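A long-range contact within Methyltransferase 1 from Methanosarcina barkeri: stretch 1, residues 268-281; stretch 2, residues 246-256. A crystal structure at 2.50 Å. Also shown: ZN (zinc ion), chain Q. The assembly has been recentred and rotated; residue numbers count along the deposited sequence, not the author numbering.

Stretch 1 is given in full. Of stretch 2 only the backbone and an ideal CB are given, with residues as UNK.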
ATOM      1  N   ASP A 268      17.713  -4.906   0.937  1.00  8.19           N
ATOM      2  CA  ASP A 268      16.595  -4.631   1.834  1.00  7.92           C
ATOM      3  C   ASP A 268      16.117  -5.813   2.669  1.00  8.10           C
ATOM      4  O   ASP A 268      15.873  -5.675   3.865  1.00  8.37           O
ATOM      5  CB  ASP A 268      15.433  -4.044   1.022  1.00  7.50           C
ATOM      6  CG  ASP A 268      15.028  -4.921  -0.148  1.00  7.41           C
ATOM      7  OD1 ASP A 268      15.642  -5.998  -0.352  1.00  7.87           O
ATOM      8  OD2 ASP A 268      14.078  -4.548  -0.862  1.00  3.68           O
ATOM      9  N   CYS A 269      15.970  -6.971   2.051  1.00  8.33           N
ATOM     10  CA  CYS A 269      15.439  -8.128   2.773  1.00  9.56           C
ATOM     11  C   CYS A 269      16.479  -8.793   3.688  1.00  8.28           C
ATOM     12  O   CYS A 269      16.178  -9.795   4.373  1.00  7.91           O
ATOM     13  CB  CYS A 269      14.818  -9.147   1.812  1.00 10.04           C
ATOM     14  SG  CYS A 269      15.941  -9.762   0.535  1.00 14.20           S
ATOM     15  N   GLY A 270      17.669  -8.208   3.724  1.00  7.60           N
ATOM     16  CA  GLY A 270      18.720  -8.605   4.671  1.00  7.44           C
ATOM     17  C   GLY A 270      18.448  -8.013   6.045  1.00  8.00           C
ATOM     18  O   GLY A 270      19.115  -7.071   6.478  1.00  8.02           O
ATOM     19  N   TYR A 271      17.470  -8.557   6.761  1.00  7.21           N
ATOM     20  CA  TYR A 271      17.225  -8.065   8.091  1.00  6.31           C
ATOM     21  C   TYR A 271      18.446  -8.170   8.993  1.00  6.23           C
ATOM     22  O   TYR A 271      18.577  -7.394   9.943  1.00  5.81           O
ATOM     23  CB  TYR A 271      16.085  -8.831   8.700  1.00  6.59           C
ATOM     24  CG  TYR A 271      14.705  -8.477   8.168  1.00  7.79           C
ATOM     25  CD1 TYR A 271      14.228  -9.050   7.002  1.00  5.68           C
ATOM     26  CD2 TYR A 271      13.857  -7.618   8.878  1.00  7.12           C
ATOM     27  CE1 TYR A 271      12.958  -8.783   6.542  1.00  5.55           C
ATOM     28  CE2 TYR A 271      12.586  -7.328   8.415  1.00  6.17           C
ATOM     29  CZ  TYR A 271      12.134  -7.925   7.240  1.00  7.05           C
ATOM     30  OH  TYR A 271      10.850  -7.682   6.754  1.00  7.93           O
ATOM     31  N   GLU A 272      19.320  -9.148   8.722  1.00  6.15           N
ATOM     32  CA  GLU A 272      20.548  -9.297   9.466  1.00  6.61           C
ATOM     33  C   GLU A 272      21.540  -8.154   9.187  1.00  7.21           C
ATOM     34  O   GLU A 272      22.595  -8.074   9.837  1.00  7.03           O
ATOM     35  CB  GLU A 272      21.201 -10.656   9.160  1.00  7.70           C
ATOM     36  CG  GLU A 272      21.794 -10.847   7.718  1.00  8.15           C
ATOM     37  CD  GLU A 272      20.742 -11.174   6.660  1.00  9.57           C
ATOM     38  OE1 GLU A 272      21.158 -11.588   5.540  1.00  9.63           O
ATOM     39  OE2 GLU A 272      19.515 -11.004   6.934  1.00  7.45           O
ATOM     40  N   ASN A 273      21.214  -7.281   8.217  1.00  7.32           N
ATOM     41  CA  ASN A 273      22.077  -6.133   7.880  1.00  6.89           C
ATOM     42  C   ASN A 273      22.406  -5.257   9.083  1.00  6.85           C
ATOM     43  O   ASN A 273      23.454  -4.574   9.103  1.00  6.84           O
ATOM     44  CB  ASN A 273      21.485  -5.270   6.765  1.00  6.23           C
ATOM     45  CG  ASN A 273      21.524  -5.948   5.406  1.00  6.33           C
ATOM     46  OD1 ASN A 273      22.203  -6.966   5.211  1.00  5.92           O
ATOM     47  ND2 ASN A 273      20.753  -5.404   4.458  1.00  4.83           N
ATOM     48  N   ILE A 274      21.535  -5.265  10.091  1.00  6.06           N
ATOM     49  CA  ILE A 274      21.844  -4.463  11.275  1.00  5.75           C
ATOM     50  C   ILE A 274      23.147  -4.995  11.950  1.00  6.11           C
ATOM     51  O   ILE A 274      24.054  -4.222  12.326  1.00  5.61           O
ATOM     52  CB  ILE A 274      20.641  -4.340  12.253  1.00  5.24           C
ATOM     53  CG1 ILE A 274      21.011  -3.531  13.497  1.00  3.80           C
ATOM     54  CG2 ILE A 274      20.105  -5.739  12.664  1.00  4.27           C
ATOM     55  CD1 ILE A 274      21.334  -2.101  13.267  1.00  3.48           C
ATOM     56  N   ILE A 275      23.238  -6.315  12.094  1.00  6.23           N
ATOM     57  CA  ILE A 275      24.478  -6.909  12.583  1.00  6.33           C
ATOM     58  C   ILE A 275      25.636  -6.552  11.647  1.00  5.77           C
ATOM     59  O   ILE A 275      26.681  -6.174  12.111  1.00  6.00           O
ATOM     60  CB  ILE A 275      24.340  -8.420  12.747  1.00  6.33           C
ATOM     61  CG1 ILE A 275      23.250  -8.733  13.765  1.00  6.62           C
ATOM     62  CG2 ILE A 275      25.637  -9.018  13.224  1.00  7.27           C
ATOM     63  CD1 ILE A 275      22.643 -10.092  13.607  1.00  5.28           C
ATOM     64  N   VAL A 276      25.424  -6.628  10.340  1.00  5.75           N
ATOM     65  CA  VAL A 276      26.484  -6.407   9.355  1.00  6.13           C
ATOM     66  C   VAL A 276      27.030  -4.983   9.383  1.00  7.35           C
ATOM     67  O   VAL A 276      28.251  -4.765   9.253  1.00  7.63           O
ATOM     68  CB  VAL A 276      26.006  -6.808   7.919  1.00  6.37           C
ATOM     69  CG1 VAL A 276      27.027  -6.427   6.867  1.00  5.99           C
ATOM     70  CG2 VAL A 276      25.724  -8.314   7.839  1.00  4.09           C
ATOM     71  N   LYS A 277      26.116  -4.023   9.582  1.00  8.22           N
ATOM     72  CA  LYS A 277      26.450  -2.614   9.706  1.00  7.37           C
ATOM     73  C   LYS A 277      27.316  -2.390  10.914  1.00  7.27           C
ATOM     74  O   LYS A 277      28.327  -1.693  10.810  1.00  7.72           O
ATOM     75  CB  LYS A 277      25.199  -1.733   9.796  1.00  7.61           C
ATOM     76  CG  LYS A 277      25.539  -0.244   9.841  1.00  8.12           C
ATOM     77  CD  LYS A 277      24.353   0.635   9.575  1.00 11.75           C
ATOM     78  CE  LYS A 277      24.715   2.135   9.535  1.00 11.51           C
ATOM     79  NZ  LYS A 277      23.492   2.915   9.217  1.00 12.08           N
ATOM     80  N   ALA A 278      26.921  -2.950  12.055  1.00  6.65           N
ATOM     81  CA  ALA A 278      27.738  -2.863  13.278  1.00  7.49           C
ATOM     82  C   ALA A 278      29.183  -3.361  13.075  1.00  8.06           C
ATOM     83  O   ALA A 278      30.124  -2.762  13.587  1.00  8.94           O
ATOM     84  CB  ALA A 278      27.079  -3.621  14.435  1.00  7.31           C
ATOM     85  N   ILE A 279      29.367  -4.443  12.321  1.00  7.37           N
ATOM     86  CA  ILE A 279      30.692  -4.916  12.046  1.00  7.03           C
ATOM     87  C   ILE A 279      31.413  -4.020  11.034  1.00  7.93           C
ATOM     88  O   ILE A 279      32.526  -3.557  11.292  1.00  7.73           O
ATOM     89  CB  ILE A 279      30.667  -6.389  11.546  1.00  7.48           C
ATOM     90  CG1 ILE A 279      30.149  -7.322  12.641  1.00  6.36           C
ATOM     91  CG2 ILE A 279      32.031  -6.835  11.104  1.00  4.40           C
ATOM     92  CD1 ILE A 279      29.795  -8.689  12.132  1.00  5.84           C
ATOM     93  N   THR A 280      30.773  -3.776   9.892  1.00  8.24           N
ATOM     94  CA  THR A 280      31.455  -3.173   8.741  1.00  8.49           C
ATOM     95  C   THR A 280      31.473  -1.644   8.695  1.00  8.64           C
ATOM     96  O   THR A 280      32.350  -1.055   8.031  1.00  8.95           O
ATOM     97  CB  THR A 280      30.823  -3.627   7.408  1.00  8.57           C
ATOM     98  OG1 THR A 280      29.471  -3.176   7.353  1.00  9.11           O
ATOM     99  CG2 THR A 280      30.840  -5.148   7.254  1.00  8.53           C
ATOM    100  N   GLY A 281      30.497  -0.997   9.336  1.00  7.61           N
ATOM    101  CA  GLY A 281      30.370   0.462   9.228  1.00  6.89           C
ATOM    102  C   GLY A 281      29.898   0.880   7.853  1.00  7.22           C
ATOM    103  O   GLY A 281      30.025   2.048   7.470  1.00  7.19           O
ATOM    104  N   UNK A 246      18.286 -18.877  13.143  1.00  8.33           N
ATOM    105  CA  UNK A 246      18.596 -18.820  11.707  1.00  7.89           C
ATOM    106  C   UNK A 246      19.059 -17.418  11.316  1.00  7.60           C
ATOM    107  O   UNK A 246      20.026 -17.289  10.575  1.00  8.10           O
ATOM    108  CB  UNK A 246      17.377 -19.224  10.875  1.00  7.89           C
ATOM    109  N   UNK A 247      18.419 -16.384  11.863  1.00  6.78           N
ATOM    110  CA  UNK A 247      18.826 -15.005  11.583  1.00  6.88           C
ATOM    111  C   UNK A 247      20.224 -14.653  12.062  1.00  7.20           C
ATOM    112  O   UNK A 247      20.990 -13.995  11.343  1.00  8.11           O
ATOM    113  CB  UNK A 247      17.827 -14.040  12.225  1.00  6.88           C
ATOM    114  N   UNK A 248      20.539 -15.064  13.277  1.00  7.19           N
ATOM    115  CA  UNK A 248      21.841 -14.813  13.851  1.00  8.41           C
ATOM    116  C   UNK A 248      22.967 -15.415  12.997  1.00  9.08           C
ATOM    117  O   UNK A 248      23.963 -14.759  12.733  1.00  9.96           O
ATOM    118  CB  UNK A 248      21.896 -15.375  15.273  1.00  8.41           C
ATOM    119  N   UNK A 249      22.783 -16.651  12.541  1.00  9.57           N
ATOM    120  CA  UNK A 249      23.760 -17.353  11.672  1.00  9.01           C
ATOM    121  C   UNK A 249      23.913 -16.687  10.300  1.00  8.73           C
ATOM    122  O   UNK A 249      24.985 -16.800   9.657  1.00  7.88           O
ATOM    123  CB  UNK A 249      23.335 -18.810  11.479  1.00  9.01           C
ATOM    124  N   UNK A 250      22.852 -15.995   9.849  1.00  7.72           N
ATOM    125  CA  UNK A 250      22.856 -15.413   8.500  1.00  6.94           C
ATOM    126  C   UNK A 250      23.784 -14.235   8.494  1.00  6.90           C
ATOM    127  O   UNK A 250      24.370 -13.900   7.461  1.00  7.32           O
ATOM    128  CB  UNK A 250      21.453 -14.996   8.055  1.00  6.94           C
ATOM    129  N   UNK A 251      23.929 -13.608   9.660  1.00  6.45           N
ATOM    130  CA  UNK A 251      24.787 -12.423   9.785  1.00  6.59           C
ATOM    131  C   UNK A 251      26.234 -12.647   9.266  1.00  6.92           C
ATOM    132  O   UNK A 251      26.673 -11.917   8.378  1.00  7.71           O
ATOM    133  CB  UNK A 251      24.834 -11.992  11.252  1.00  6.59           C
ATOM    134  N   UNK A 252      26.978 -13.639   9.815  1.00  7.09           N
ATOM    135  CA  UNK A 252      28.333 -13.886   9.225  1.00  7.36           C
ATOM    136  C   UNK A 252      28.324 -14.462   7.809  1.00  7.33           C
ATOM    137  O   UNK A 252      29.266 -14.237   7.052  1.00  7.26           O
ATOM    138  CB  UNK A 252      29.112 -14.849  10.123  1.00  7.36           C
ATOM    139  N   UNK A 253      27.279 -15.191   7.434  1.00  7.98           N
ATOM    140  CA  UNK A 253      27.144 -15.561   6.030  1.00  8.43           C
ATOM    141  C   UNK A 253      27.088 -14.309   5.129  1.00  8.66           C
ATOM    142  O   UNK A 253      27.867 -14.193   4.175  1.00  7.88           O
ATOM    143  CB  UNK A 253      25.890 -16.415   5.832  1.00  8.43           C
ATOM    144  N   UNK A 254      26.195 -13.363   5.452  1.00  8.26           N
ATOM    145  CA  UNK A 254      26.012 -12.192   4.598  1.00  8.22           C
ATOM    146  C   UNK A 254      27.208 -11.252   4.700  1.00  7.87           C
ATOM    147  O   UNK A 254      27.544 -10.567   3.740  1.00  7.72           O
ATOM    148  CB  UNK A 254      24.726 -11.452   4.973  1.00  8.22           C
ATOM    149  N   UNK A 255      27.873 -11.259   5.849  1.00  7.33           N
ATOM    150  CA  UNK A 255      29.089 -10.486   6.031  1.00  7.45           C
ATOM    151  C   UNK A 255      30.162 -10.750   4.958  1.00  7.71           C
ATOM    152  O   UNK A 255      30.956  -9.866   4.648  1.00  8.69           O
ATOM    153  CB  UNK A 255      29.668 -10.785   7.415  1.00  7.45           C
ATOM    154  N   UNK A 256      30.170 -11.959   4.387  1.00  7.68           N
ATOM    155  CA  UNK A 256      31.184 -12.373   3.411  1.00  7.39           C
ATOM    156  C   UNK A 256      31.255 -11.467   2.170  1.00  8.03           C
ATOM    157  O   UNK A 256      32.354 -11.145   1.691  1.00  8.70           O
ATOM    158  CB  UNK A 256      30.903 -13.811   2.969  1.00  7.39           C
TER
HETATM  159 ZN    ZN Q 501      14.684 -11.350  -0.737  1.00 20.92          ZN

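Stretch 2 is helical throughout and crosses the 273-280 helix of stretch 1 at 48°, with the axes 8.7 Å apart at closest approach. The CA atoms come closest at position 251 and E272 (5.3 Å), and again at position 255 and V276 (5.9 Å).

Position 246 lies beyond the reach of stretch 1, which leaves its side chain undetermined; it is A246. At position 247 CA-to-CB points sideways, and no atom of stretch 1 lies within 5.5 Å of the ideal CB, so a short side chain would make little contact. Further on, however, stretch 1 offers the carboxylate of E272 and the CB of Y271. A long basic residue, lysine or arginine, would suit. The residue is R247, whose NH1 donates to E272 OE2 (3.2 Å) in a salt bridge. The carboxylate oxygen sits at the edge of the guanidinium, near its plane, while Y271 CB covers one face, 3.6 Å from R247 CZ.

Position 248 points away and 249 is out of reach, so stretch 1 constrains neither; they are A248 and I249.

Position 250 points toward stretch 1, its ideal CB 4.1 Å from E272 CD. Space is short and a carboxylate is near, favouring a small residue such as alanine, serine or threonine. It is S250. Its hydroxyl turns back to its own helix, OG donating to the carbonyl O of R247 (2.5 Å), and OG also packs 3.2 Å from E272 CB.

At position 251 the backbones are close, and the ideal CB is already 3.7 Å from I275 CG2 and 4.4 Å from E272 CB. A small residue is expected: alanine, or perhaps glycine or serine. A251 fits, its CB making an apolar contact with I275 CG2 at 3.6 Å.

Position 252 points away. Its N makes no bond to the preceding turn and the helix kinks here, so proline is plausible, though not required; the residue is P252. Position 253 points sideways, with nothing of stretch 1 near its ideal CB, leaving many choices. R253 makes no contact across the interface; its side chain turns toward position 254.

Position 254 points toward stretch 1, with its ideal CB 3.6 Å from E272 OE1 and 4.4 Å from V276 CG2. A compact donor suits this acceptor, and serine or threonine are the natural candidates. In S254, OG donates to E272 OE1 at 2.7 Å, and R253 NH1 donates to S254 OG (3.0 Å). The two oxygens of the E272 carboxylate thus engage different residues, one arginine and one serine.

Position 255 points sideways, but V276 CG2 lies 4.7 Å and I279 CD1 5.2 Å from its ideal CB. The hydrocarbon surface invites leucine, isoleucine or methionine. L255 extends from this start with chi1 t and chi2 p, bringing CD1 to 3.5 Å from T280 CG2 and 3.9 Å from I279 CG2. Position 256 is out of reach and undetermined by stretch 1; it is V256.

Stretch 2, residues 246-256: ARAISAPRSLV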
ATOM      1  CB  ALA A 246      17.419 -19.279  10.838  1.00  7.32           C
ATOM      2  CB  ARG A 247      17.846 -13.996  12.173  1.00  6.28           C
ATOM      3  CG  ARG A 247      18.185 -12.567  11.803  1.00  6.27           C
ATOM      4  CD  ARG A 247      17.884 -12.270  10.343  1.00  7.13           C
ATOM      5  NE  ARG A 247      16.445 -12.379  10.060  1.00 11.00           N
ATOM      6  CZ  ARG A 247      15.911 -12.394   8.839  1.00  9.75           C
ATOM      7  NH1 ARG A 247      16.698 -12.278   7.768  1.00  8.17           N
ATOM      8  NH2 ARG A 247      14.589 -12.526   8.695  1.00  7.37           N
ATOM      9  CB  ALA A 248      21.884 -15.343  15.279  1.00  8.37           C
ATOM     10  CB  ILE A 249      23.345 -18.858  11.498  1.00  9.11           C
ATOM     11  CG1 ILE A 249      23.070 -19.467  12.889  1.00 11.07           C
ATOM     12  CG2 ILE A 249      24.375 -19.638  10.681  1.00  6.78           C
ATOM     13  CD1 ILE A 249      22.882 -21.010  12.961  1.00 12.29           C
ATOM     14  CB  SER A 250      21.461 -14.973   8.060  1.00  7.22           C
ATOM     15  OG  SER A 250      21.013 -13.842   8.808  1.00  7.25           O
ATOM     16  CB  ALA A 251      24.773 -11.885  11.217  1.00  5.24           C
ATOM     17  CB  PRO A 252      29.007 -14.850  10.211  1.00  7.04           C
ATOM     18  CG  PRO A 252      27.874 -15.474  10.976  1.00  8.48           C
ATOM     19  CD  PRO A 252      26.694 -14.510  10.971  1.00  6.08           C
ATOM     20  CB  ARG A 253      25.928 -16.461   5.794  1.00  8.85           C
ATOM     21  CG  ARG A 253      25.590 -16.714   4.279  1.00 10.35           C
ATOM     22  CD  ARG A 253      24.665 -15.607   3.708  1.00  9.63           C
ATOM     23  NE  ARG A 253      24.095 -15.929   2.402  1.00  8.28           N
ATOM     24  CZ  ARG A 253      23.565 -15.033   1.564  1.00  4.70           C
ATOM     25  NH1 ARG A 253      23.565 -13.750   1.883  1.00  2.00           N
ATOM     26  NH2 ARG A 253      23.066 -15.426   0.385  1.00  2.75           N
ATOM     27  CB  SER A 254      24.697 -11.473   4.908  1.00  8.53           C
ATOM     28  OG  SER A 254      23.580 -12.303   4.564  1.00 10.07           O
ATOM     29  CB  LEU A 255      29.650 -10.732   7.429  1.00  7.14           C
ATOM     30  CG  LEU A 255      30.992 -10.076   7.772  1.00  8.35           C
ATOM     31  CD1 LEU A 255      30.876  -8.573   7.843  1.00  8.74           C
ATOM     32  CD2 LEU A 255      31.569 -10.608   9.078  1.00  8.53           C
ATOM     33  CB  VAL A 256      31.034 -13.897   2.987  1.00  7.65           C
ATOM     34  CG1 VAL A 256      31.970 -14.245   1.867  1.00  6.48           C
ATOM     35  CG2 VAL A 256      31.271 -14.833   4.164  1.00  4.61           C
TER
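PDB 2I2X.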